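Local coordinates for protein adenylate kinase (PDB 3CM0) that catalyses the reversible transfer of the terminal phosphate of ATP to AMP, giving two ADP, and so balances the cell's adenine nucleotides, at residues V140-R143 and L144-R148; I123-R126 and A127-G131; E149-E152 and P153-Y157. All blocks are in the same frame, centred on the assembly; numbering follows the deposited sequence.

Contact 1: residues V140-R143 and L144-R148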
ATOM      1  N   VAL A 140      -9.864   1.018 -18.255  1.00 25.71           N
ATOM      2  CA  VAL A 140      -9.915   0.429 -16.922  1.00 27.56           C
ATOM      3  C   VAL A 140      -9.377  -1.004 -16.949  1.00 25.53           C
ATOM      4  O   VAL A 140      -8.552  -1.366 -16.112  1.00 23.10           O
ATOM      5  CB  VAL A 140     -11.346   0.463 -16.341  1.00 24.27           C
ATOM      6  CG1 VAL A 140     -11.403  -0.342 -15.023  1.00 20.19           C
ATOM      7  CG2 VAL A 140     -11.769   1.919 -16.087  1.00 29.15           C
ATOM      8  N   ARG A 141      -9.810  -1.827 -17.901  1.00 22.31           N
ATOM      9  CA  ARG A 141      -9.305  -3.193 -17.958  1.00 28.41           C
ATOM     10  C   ARG A 141      -7.806  -3.222 -18.220  1.00 26.28           C
ATOM     11  O   ARG A 141      -7.103  -4.123 -17.763  1.00 23.94           O
ATOM     12  CB  ARG A 141     -10.012  -4.018 -19.041  1.00 29.02           C
ATOM     13  CG  ARG A 141     -11.436  -4.415 -18.706  1.00 30.46           C
ATOM     14  CD  ARG A 141     -12.059  -5.193 -19.861  1.00 35.99           C
ATOM     15  NE  ARG A 141     -13.515  -5.244 -19.779  1.00 48.23           N
ATOM     16  CZ  ARG A 141     -14.197  -5.862 -18.819  1.00 55.58           C
ATOM     17  NH1 ARG A 141     -13.557  -6.497 -17.841  1.00 59.21           N
ATOM     18  NH2 ARG A 141     -15.523  -5.836 -18.831  1.00 48.37           N
ATOM     19  N   ARG A 142      -7.309  -2.254 -18.975  1.00 28.47           N
ATOM     20  CA  ARG A 142      -5.878  -2.213 -19.239  1.00 29.11           C
ATOM     21  C   ARG A 142      -5.113  -1.830 -17.977  1.00 26.70           C
ATOM     22  O   ARG A 142      -4.074  -2.423 -17.660  1.00 32.45           O
ATOM     23  CB  ARG A 142      -5.562  -1.195 -20.338  1.00 38.97           C
ATOM     24  CG  ARG A 142      -4.106  -1.239 -20.771  1.00 46.06           C
ATOM     25  CD  ARG A 142      -3.795  -0.106 -21.737  1.00 69.04           C
ATOM     26  NE  ARG A 142      -4.122   1.200 -21.163  1.00 75.82           N
ATOM     27  CZ  ARG A 142      -3.577   1.691 -20.053  1.00 78.01           C
ATOM     28  NH1 ARG A 142      -2.672   0.988 -19.386  1.00 79.28           N
ATOM     29  NH2 ARG A 142      -3.944   2.887 -19.606  1.00 81.15           N
ATOM     30  N   ARG A 143      -5.608  -0.834 -17.258  1.00 23.86           N
ATOM     31  CA  ARG A 143      -4.948  -0.435 -16.033  1.00 30.04           C
ATOM     32  C   ARG A 143      -4.954  -1.599 -15.039  1.00 31.42           C
ATOM     33  O   ARG A 143      -4.000  -1.760 -14.270  1.00 23.63           O
ATOM     34  CB  ARG A 143      -5.625   0.800 -15.438  1.00 38.35           C
ATOM     35  CG  ARG A 143      -5.386   2.073 -16.265  1.00 52.91           C
ATOM     36  CD  ARG A 143      -6.268   3.237 -15.797  1.00 60.95           C
ATOM     37  NE  ARG A 143      -5.997   4.484 -16.516  1.00 60.76           N
ATOM     38  CZ  ARG A 143      -6.738   5.585 -16.409  1.00 60.43           C
ATOM     39  NH1 ARG A 143      -7.798   5.593 -15.613  1.00 72.03           N
ATOM     40  NH2 ARG A 143      -6.422   6.681 -17.090  1.00 64.88           N
ATOM     41  N   LEU A 144      -6.010  -2.423 -15.056  1.00 25.62           N
ATOM     42  CA  LEU A 144      -6.074  -3.562 -14.138  1.00 21.14           C
ATOM     43  C   LEU A 144      -5.064  -4.635 -14.527  1.00 18.94           C
ATOM     44  O   LEU A 144      -4.508  -5.323 -13.666  1.00 20.02           O
ATOM     45  CB  LEU A 144      -7.505  -4.150 -14.094  1.00 20.09           C
ATOM     46  CG  LEU A 144      -8.516  -3.236 -13.392  1.00 20.77           C
ATOM     47  CD1 LEU A 144      -9.930  -3.812 -13.566  1.00 21.34           C
ATOM     48  CD2 LEU A 144      -8.163  -3.099 -11.906  1.00 26.04           C
ATOM     49  N   GLU A 145      -4.805  -4.782 -15.822  1.00 24.62           N
ATOM     50  CA  GLU A 145      -3.836  -5.770 -16.296  1.00 23.10           C
ATOM     51  C   GLU A 145      -2.414  -5.351 -15.934  1.00 28.21           C
ATOM     52  O   GLU A 145      -1.551  -6.191 -15.609  1.00 25.19           O
ATOM     53  CB  GLU A 145      -3.967  -5.944 -17.812  1.00 28.88           C
ATOM     54  CG  GLU A 145      -2.918  -6.854 -18.427  1.00 33.91           C
ATOM     55  CD  GLU A 145      -2.928  -8.264 -17.848  1.00 39.27           C
ATOM     56  OE1 GLU A 145      -3.989  -8.741 -17.395  1.00 41.40           O
ATOM     57  OE2 GLU A 145      -1.867  -8.911 -17.871  1.00 42.43           O
ATOM     58  N   VAL A 146      -2.171  -4.048 -15.994  1.00 25.60           N
ATOM     59  CA  VAL A 146      -0.859  -3.519 -15.635  1.00 29.01           C
ATOM     60  C   VAL A 146      -0.637  -3.739 -14.138  1.00 28.63           C
ATOM     61  O   VAL A 146       0.444  -4.166 -13.697  1.00 23.73           O
ATOM     62  CB  VAL A 146      -0.765  -2.016 -15.961  1.00 29.56           C
ATOM     63  CG1 VAL A 146       0.457  -1.400 -15.293  1.00 34.50           C
ATOM     64  CG2 VAL A 146      -0.680  -1.830 -17.466  1.00 29.29           C
ATOM     65  N   TYR A 147      -1.659  -3.429 -13.354  1.00 24.65           N
ATOM     66  CA  TYR A 147      -1.583  -3.640 -11.917  1.00 22.81           C
ATOM     67  C   TYR A 147      -1.279  -5.115 -11.638  1.00 21.96           C
ATOM     68  O   TYR A 147      -0.437  -5.447 -10.787  1.00 19.92           O
ATOM     69  CB  TYR A 147      -2.912  -3.261 -11.248  1.00 21.57           C
ATOM     70  CG  TYR A 147      -3.127  -3.949  -9.910  1.00 23.63           C
ATOM     71  CD1 TYR A 147      -2.543  -3.460  -8.731  1.00 31.24           C
ATOM     72  CD2 TYR A 147      -3.832  -5.145  -9.842  1.00 26.71           C
ATOM     73  CE1 TYR A 147      -2.661  -4.168  -7.523  1.00 34.31           C
ATOM     74  CE2 TYR A 147      -3.953  -5.857  -8.651  1.00 34.35           C
ATOM     75  CZ  TYR A 147      -3.368  -5.365  -7.497  1.00 32.94           C
ATOM     76  OH  TYR A 147      -3.524  -6.085  -6.321  1.00 41.32           O
ATOM     77  N   ARG A 148      -1.971  -6.016 -12.330  1.00 15.33           N
ATOM     78  CA  ARG A 148      -1.706  -7.429 -12.100  1.00 17.25           C
ATOM     79  C   ARG A 148      -0.260  -7.785 -12.427  1.00 24.14           C
ATOM     80  O   ARG A 148       0.396  -8.527 -11.678  1.00 19.23           O
ATOM     81  CB  ARG A 148      -2.642  -8.301 -12.932  1.00 20.73           C
ATOM     82  CG  ARG A 148      -2.506  -9.794 -12.629  1.00 31.45           C
ATOM     83  CD  ARG A 148      -3.314 -10.646 -13.616  1.00 35.07           C
ATOM     84  NE  ARG A 148      -2.737 -10.606 -14.961  1.00 48.17           N
ATOM     85  CZ  ARG A 148      -1.619 -11.227 -15.331  1.00 47.78           C
ATOM     86  NH1 ARG A 148      -0.929 -11.954 -14.462  1.00 56.75           N
ATOM     87  NH2 ARG A 148      -1.192 -11.125 -16.582  1.00 55.65           N
TER

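Contact 2: residues I123-R126 and A127-G131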
ATOM      1  N   ILE A 123     -15.613   1.095 -10.738  1.00 22.53           N
ATOM      2  CA  ILE A 123     -14.812   2.195 -11.249  1.00 26.92           C
ATOM      3  C   ILE A 123     -15.594   3.023 -12.273  1.00 30.10           C
ATOM      4  O   ILE A 123     -15.623   4.268 -12.186  1.00 26.38           O
ATOM      5  CB  ILE A 123     -13.525   1.662 -11.873  1.00 23.60           C
ATOM      6  CG1 ILE A 123     -12.658   1.021 -10.778  1.00 24.37           C
ATOM      7  CG2 ILE A 123     -12.779   2.805 -12.577  1.00 21.44           C
ATOM      8  CD1 ILE A 123     -11.491   0.215 -11.304  1.00 19.84           C
ATOM      9  N   LEU A 124     -16.240   2.352 -13.231  1.00 21.68           N
ATOM     10  CA  LEU A 124     -17.011   3.081 -14.235  1.00 22.96           C
ATOM     11  C   LEU A 124     -18.176   3.851 -13.612  1.00 26.27           C
ATOM     12  O   LEU A 124     -18.521   4.949 -14.065  1.00 26.75           O
ATOM     13  CB  LEU A 124     -17.497   2.135 -15.349  1.00 16.94           C
ATOM     14  CG  LEU A 124     -16.426   1.493 -16.235  1.00 28.05           C
ATOM     15  CD1 LEU A 124     -17.099   0.596 -17.257  1.00 28.30           C
ATOM     16  CD2 LEU A 124     -15.596   2.558 -16.943  1.00 32.00           C
ATOM     17  N   ARG A 125     -18.780   3.307 -12.561  1.00 25.71           N
ATOM     18  CA  ARG A 125     -19.878   4.012 -11.922  1.00 25.27           C
ATOM     19  C   ARG A 125     -19.409   5.287 -11.224  1.00 28.50           C
ATOM     20  O   ARG A 125     -20.016   6.355 -11.392  1.00 31.47           O
ATOM     21  CB  ARG A 125     -20.596   3.126 -10.900  1.00 28.39           C
ATOM     22  CG  ARG A 125     -21.741   3.871 -10.217  1.00 37.37           C
ATOM     23  CD  ARG A 125     -22.576   2.976  -9.325  1.00 49.71           C
ATOM     24  NE  ARG A 125     -23.597   3.744  -8.616  1.00 53.58           N
ATOM     25  CZ  ARG A 125     -23.348   4.517  -7.565  1.00 56.63           C
ATOM     26  NH1 ARG A 125     -22.111   4.618  -7.095  1.00 61.16           N
ATOM     27  NH2 ARG A 125     -24.329   5.193  -6.985  1.00 48.91           N
ATOM     28  N   ARG A 126     -18.367   5.173 -10.410  1.00 26.83           N
ATOM     29  CA  ARG A 126     -17.845   6.334  -9.707  1.00 32.53           C
ATOM     30  C   ARG A 126     -17.386   7.375 -10.743  1.00 35.16           C
ATOM     31  O   ARG A 126     -17.565   8.583 -10.549  1.00 32.01           O
ATOM     32  CB  ARG A 126     -16.682   5.921  -8.804  1.00 31.47           C
ATOM     33  CG  ARG A 126     -16.000   7.081  -8.085  1.00 54.52           C
ATOM     34  CD  ARG A 126     -14.757   6.616  -7.327  1.00 57.64           C
ATOM     35  NE  ARG A 126     -13.712   6.114  -8.220  1.00 68.97           N
ATOM     36  CZ  ARG A 126     -12.846   6.879  -8.883  1.00 73.83           C
ATOM     37  NH1 ARG A 126     -12.885   8.201  -8.759  1.00 73.49           N
ATOM     38  NH2 ARG A 126     -11.939   6.320  -9.676  1.00 78.56           N
ATOM     39  N   ALA A 127     -16.816   6.903 -11.855  1.00 27.46           N
ATOM     40  CA  ALA A 127     -16.350   7.811 -12.909  1.00 30.38           C
ATOM     41  C   ALA A 127     -17.513   8.585 -13.512  1.00 37.40           C
ATOM     42  O   ALA A 127     -17.436   9.806 -13.697  1.00 37.83           O
ATOM     43  CB  ALA A 127     -15.610   7.031 -14.005  1.00 26.47           C
ATOM     44  N   GLU A 128     -18.595   7.880 -13.828  1.00 35.10           N
ATOM     45  CA  GLU A 128     -19.750   8.535 -14.417  1.00 40.61           C
ATOM     46  C   GLU A 128     -20.265   9.604 -13.456  1.00 41.45           C
ATOM     47  O   GLU A 128     -20.518  10.743 -13.851  1.00 42.61           O
ATOM     48  CB  GLU A 128     -20.841   7.499 -14.721  1.00 47.81           C
ATOM     49  CG  GLU A 128     -20.412   6.459 -15.760  1.00 58.52           C
ATOM     50  CD  GLU A 128     -21.500   5.430 -16.085  1.00 72.57           C
ATOM     51  OE1 GLU A 128     -21.927   4.677 -15.175  1.00 67.48           O
ATOM     52  OE2 GLU A 128     -21.927   5.376 -17.262  1.00 73.14           O
ATOM     53  N   LEU A 129     -20.385   9.237 -12.186  1.00 36.73           N
ATOM     54  CA  LEU A 129     -20.878  10.142 -11.155  1.00 41.34           C
ATOM     55  C   LEU A 129     -19.985  11.374 -10.958  1.00 48.80           C
ATOM     56  O   LEU A 129     -20.487  12.494 -10.855  1.00 48.73           O
ATOM     57  CB  LEU A 129     -21.021   9.385  -9.828  1.00 44.66           C
ATOM     58  CG  LEU A 129     -22.040   8.231  -9.817  1.00 49.03           C
ATOM     59  CD1 LEU A 129     -21.991   7.507  -8.472  1.00 48.37           C
ATOM     60  CD2 LEU A 129     -23.444   8.770 -10.084  1.00 50.47           C
ATOM     61  N   GLU A 130     -18.670  11.164 -10.905  1.00 44.60           N
ATOM     62  CA  GLU A 130     -17.723  12.261 -10.704  1.00 41.82           C
ATOM     63  C   GLU A 130     -17.439  13.068 -11.973  1.00 41.88           C
ATOM     64  O   GLU A 130     -16.706  14.063 -11.937  1.00 41.14           O
ATOM     65  CB  GLU A 130     -16.399  11.736 -10.141  1.00 37.23           C
ATOM     66  CG  GLU A 130     -16.484  11.189  -8.716  1.00 37.99           C
ATOM     67  CD  GLU A 130     -15.135  10.708  -8.181  1.00 44.61           C
ATOM     68  OE1 GLU A 130     -14.189  10.554  -8.979  1.00 51.25           O
ATOM     69  OE2 GLU A 130     -15.017  10.466  -6.961  1.00 53.19           O
ATOM     70  N   GLY A 131     -18.016  12.636 -13.089  1.00 32.25           N
ATOM     71  CA  GLY A 131     -17.810  13.327 -14.352  1.00 34.71           C
ATOM     72  C   GLY A 131     -16.441  13.113 -14.990  1.00 36.76           C
ATOM     73  O   GLY A 131     -16.026  13.921 -15.816  1.00 34.55           O
TER

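Contact 3: residues E149-E152 and P153-Y157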
ATOM      1  N   GLU A 149       0.252  -7.256 -13.533  1.00 23.48           N
ATOM      2  CA  GLU A 149       1.630  -7.578 -13.929  1.00 29.88           C
ATOM      3  C   GLU A 149       2.696  -7.056 -12.961  1.00 23.50           C
ATOM      4  O   GLU A 149       3.677  -7.747 -12.662  1.00 26.85           O
ATOM      5  CB  GLU A 149       1.908  -7.053 -15.334  1.00 33.05           C
ATOM      6  CG  GLU A 149       1.211  -7.833 -16.428  1.00 28.65           C
ATOM      7  CD  GLU A 149       1.420  -7.203 -17.802  1.00 46.33           C
ATOM      8  OE1 GLU A 149       2.496  -6.600 -18.013  1.00 48.53           O
ATOM      9  OE2 GLU A 149       0.522  -7.317 -18.667  1.00 46.34           O
ATOM     10  N   LYS A 150       2.496  -5.856 -12.453  1.00 21.56           N
ATOM     11  CA  LYS A 150       3.449  -5.266 -11.530  1.00 26.28           C
ATOM     12  C   LYS A 150       3.372  -5.829 -10.112  1.00 28.17           C
ATOM     13  O   LYS A 150       4.346  -5.791  -9.348  1.00 26.11           O
ATOM     14  CB  LYS A 150       3.242  -3.751 -11.468  1.00 29.76           C
ATOM     15  CG  LYS A 150       3.590  -3.040 -12.765  1.00 34.58           C
ATOM     16  CD  LYS A 150       3.618  -1.525 -12.617  1.00 43.46           C
ATOM     17  CE  LYS A 150       2.261  -0.934 -12.285  1.00 54.71           C
ATOM     18  NZ  LYS A 150       2.308   0.562 -12.301  1.00 52.90           N
ATOM     19  N   THR A 151       2.206  -6.349  -9.755  1.00 18.41           N
ATOM     20  CA  THR A 151       1.977  -6.850  -8.402  1.00 15.39           C
ATOM     21  C   THR A 151       2.245  -8.333  -8.233  1.00 19.38           C
ATOM     22  O   THR A 151       2.562  -8.794  -7.130  1.00 20.27           O
ATOM     23  CB  THR A 151       0.515  -6.553  -7.962  1.00 24.14           C
ATOM     24  OG1 THR A 151       0.244  -5.166  -8.156  1.00 20.49           O
ATOM     25  CG2 THR A 151       0.312  -6.881  -6.495  1.00 26.23           C
ATOM     26  N   GLU A 152       2.097  -9.096  -9.319  1.00 17.37           N
ATOM     27  CA  GLU A 152       2.334 -10.529  -9.249  1.00 19.92           C
ATOM     28  C   GLU A 152       3.671 -10.948  -8.571  1.00 13.97           C
ATOM     29  O   GLU A 152       3.689 -11.913  -7.804  1.00 14.40           O
ATOM     30  CB  GLU A 152       2.254 -11.131 -10.655  1.00 24.67           C
ATOM     31  CG  GLU A 152       2.437 -12.616 -10.656  1.00 36.36           C
ATOM     32  CD  GLU A 152       2.793 -13.119 -12.032  1.00 59.51           C
ATOM     33  OE1 GLU A 152       2.131 -12.675 -12.997  1.00 59.73           O
ATOM     34  OE2 GLU A 152       3.727 -13.949 -12.145  1.00 61.98           O
ATOM     35  N   PRO A 153       4.798 -10.258  -8.866  1.00 14.98           N
ATOM     36  CA  PRO A 153       6.073 -10.625  -8.241  1.00 16.78           C
ATOM     37  C   PRO A 153       6.015 -10.432  -6.728  1.00 13.35           C
ATOM     38  O   PRO A 153       6.620 -11.183  -6.008  1.00 13.80           O
ATOM     39  CB  PRO A 153       7.094  -9.691  -8.919  1.00 15.85           C
ATOM     40  CG  PRO A 153       6.415  -9.375 -10.258  1.00 19.92           C
ATOM     41  CD  PRO A 153       4.999  -9.169  -9.851  1.00 16.64           C
ATOM     42  N   LEU A 154       5.262  -9.435  -6.257  1.00 11.31           N
ATOM     43  CA  LEU A 154       5.135  -9.238  -4.805  1.00 12.63           C
ATOM     44  C   LEU A 154       4.275 -10.325  -4.195  1.00  9.72           C
ATOM     45  O   LEU A 154       4.531 -10.803  -3.090  1.00 12.80           O
ATOM     46  CB  LEU A 154       4.508  -7.879  -4.489  1.00 15.49           C
ATOM     47  CG  LEU A 154       5.269  -6.690  -5.063  1.00 15.04           C
ATOM     48  CD1 LEU A 154       4.496  -5.396  -4.721  1.00 20.23           C
ATOM     49  CD2 LEU A 154       6.654  -6.627  -4.448  1.00 20.09           C
ATOM     50  N   VAL A 155       3.204 -10.703  -4.889  1.00 10.75           N
ATOM     51  CA  VAL A 155       2.354 -11.767  -4.365  1.00 12.34           C
ATOM     52  C   VAL A 155       3.186 -13.058  -4.218  1.00 12.64           C
ATOM     53  O   VAL A 155       3.102 -13.748  -3.211  1.00 14.36           O
ATOM     54  CB  VAL A 155       1.145 -11.996  -5.306  1.00 14.81           C
ATOM     55  CG1 VAL A 155       0.342 -13.191  -4.829  1.00 18.36           C
ATOM     56  CG2 VAL A 155       0.283 -10.747  -5.324  1.00 20.96           C
ATOM     57  N   GLY A 156       3.998 -13.375  -5.227  1.00 17.13           N
ATOM     58  CA  GLY A 156       4.835 -14.563  -5.159  1.00 13.42           C
ATOM     59  C   GLY A 156       5.851 -14.494  -4.030  1.00 11.79           C
ATOM     60  O   GLY A 156       6.097 -15.479  -3.336  1.00 14.45           O
ATOM     61  N   TYR A 157       6.428 -13.312  -3.845  1.00  9.48           N
ATOM     62  CA  TYR A 157       7.419 -13.090  -2.787  1.00 11.82           C
ATOM     63  C   TYR A 157       6.821 -13.361  -1.405  1.00  9.49           C
ATOM     64  O   TYR A 157       7.395 -14.069  -0.558  1.00 10.26           O
ATOM     65  CB  TYR A 157       7.881 -11.641  -2.846  1.00 12.71           C
ATOM     66  CG  TYR A 157       8.897 -11.302  -1.799  1.00 10.83           C
ATOM     67  CD1 TYR A 157      10.250 -11.586  -1.994  1.00 13.22           C
ATOM     68  CD2 TYR A 157       8.516 -10.687  -0.607  1.00 11.29           C
ATOM     69  CE1 TYR A 157      11.207 -11.253  -1.022  1.00 12.47           C
ATOM     70  CE2 TYR A 157       9.474 -10.365   0.382  1.00 12.16           C
ATOM     71  CZ  TYR A 157      10.809 -10.647   0.159  1.00 17.03           C
ATOM     72  OH  TYR A 157      11.738 -10.296   1.110  1.00 14.09           O
TER

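Contact 1: residues V140-R143 and L144-R148
V140 and L144 lie side by side one helical turn apart and point the same way. V140 CG1, anti to the backbone N (chi1 172°), is the methyl that meets L144 CD1, at 4.0 Å. This is a plain apolar touch on the buried side of the helix. The L144 side chain also leans back over the turn before it, with L144 CG 3.3 Å from V140 O. That oxygen accepts the backbone bond from L144 N at 2.9 Å. The same i to i+4 pattern continues through E145 N to R141 O, V146 N to R142 O and Y147 N to R143 O.

R142 and V146 also lie side by side and point the same way, on a more exposed side. The R142 chain is extended as far as CD and then bends at chi3 (56°). The bend brings NH1 to 3.9 Å from V146 CG2, and the methyl sits at the edge of the guanidinium, near its plane. Further along, R148 NH2 forms a salt bridge with E145 OE2 at 2.6 Å. R148 NH2 meets the syn lone pair of E145 OE2, and that oxygen lies 25° out of the R148 guanidinium plane. R148 NE adds a weak bond to E145 OE1.

R143, a predicted AMP-binding residue, turns away and pairs with D135. R141 forms a salt bridge with E137. Both segments belong to the first half of helix 137-160. V140 packs on I123 and L124 of helix 116-130, R141 reaches V120, and L144 rests on E116 and on P12 and P13 of the loop after strand 4-10.

Contact 2: residues I123-R126 and A127-G131
R126 NH1 and E130 OE1 form a salt bridge of 2.7 Å, the shortest polar bond between 123-126 and 127-131. E130 OE1 comes to the edge of the guanidinium, somewhat out of its plane, while E130 OE2 lies in that plane. The two flat groups are turned 76° against each other. The pair therefore meets through one nitrogen and one oxygen, and not as a flat two-pronged bridge. R126 starts with CG anti to the backbone N (chi1 176°) and bends at chi3, which swings NH1 round to the glutamate. Its aliphatic part also passes close to the acid, with R126 CG 3.7 Å from E130 OE2. The single bond and this CG contact together limit rotation of the group.

Beneath the pair, E130 N donates to R126 O at 2.8 Å. Equivalent backbone bonds run from A127, E128 and L129 to I123, L124 and R125. These are the last turns of helix 116-130, which enters the experimentally defined LID region at R125. At G131 the chain leaves the helix with positive phi and two bonds back into the last turn, a Schellman motif. One of these bonds is G131 N to E128 O. R126 itself is predicted to bind ATP, and its side chain touches R132, a predicted AMP-binding residue.

R125 and L129 cross at an angle on an exposed side. L129 CD1 lies over one face of the R125 guanidinium, 3.1 Å above its plane and displaced toward the rim. Its nearest atom there is R125 NH1, at 3.2 Å from L129 CD1. E128 folds back along the helix, with E128 CG 3.0 Å from L124 O. A127 is buried and touches D135.

Contact 3: residues E149-E152 and P153-Y157
T151 and V155 form the close-packed side of this turn. Their side chains meet at an angle through the methyls, with T151 CG2 4.0 Å from V155 CG2. The threonine methyl is anti to its own backbone N, and chi1 of -52° places OG1 beside that N. There OG1 bonds to Y147 O, one turn back. V155 CG2 also lies 3.5 Å from T151 O. That carbonyl oxygen is gripped twice, by V155 N at 3.0 Å and, weakly, by L154 N at 2.9 Å. The first bond runs nearly straight out along the carbonyl direction, whereas the second is strongly bent, with an N-H...O angle of 123°. L154 is buried and packs on A92 of helix 89-101, while V155 packs on L164 and R166 of strand 164-168.

The other side is exposed. The P153 ring still presses on the previous turn. It has no N-H to give, and P153 CD sits 3.4 Å from E149 O, where a donor would otherwise point. The looser part is the ends of E149, K150 and E152. E149 and K150 start away from 153-157; E152 does so too, though its CB touches P153.

The result is a proline kink inside helix 137-160. Neither P153 N nor L154 N makes an i to i+4 bond. That bonding resumes at V155 and continues with G156 N to E152 O.

In the fold
Contact 2 comes first along the chain, near the end of helix 116-130. Contacts 1 and 3 follow, one directly after the other, on helix 137-160. The centres of contacts 1 and 2 are about 17 Å apart, yet the two touch at the helix-helix interface. Contacts 1 and 3 have centres about 14 Å apart and join only through the chain. Contacts 2 and 3 do not touch, with nearest atoms about 13 Å apart. Together they trace helix 116-130, whose end is in the LID region (125-135), and helix 137-160, which begins just after it. Helix 137-160 thus runs from beside the LID to the CORE, where contact 3 lies against helix 89-101 and strand 164-168 of the parallel sheet.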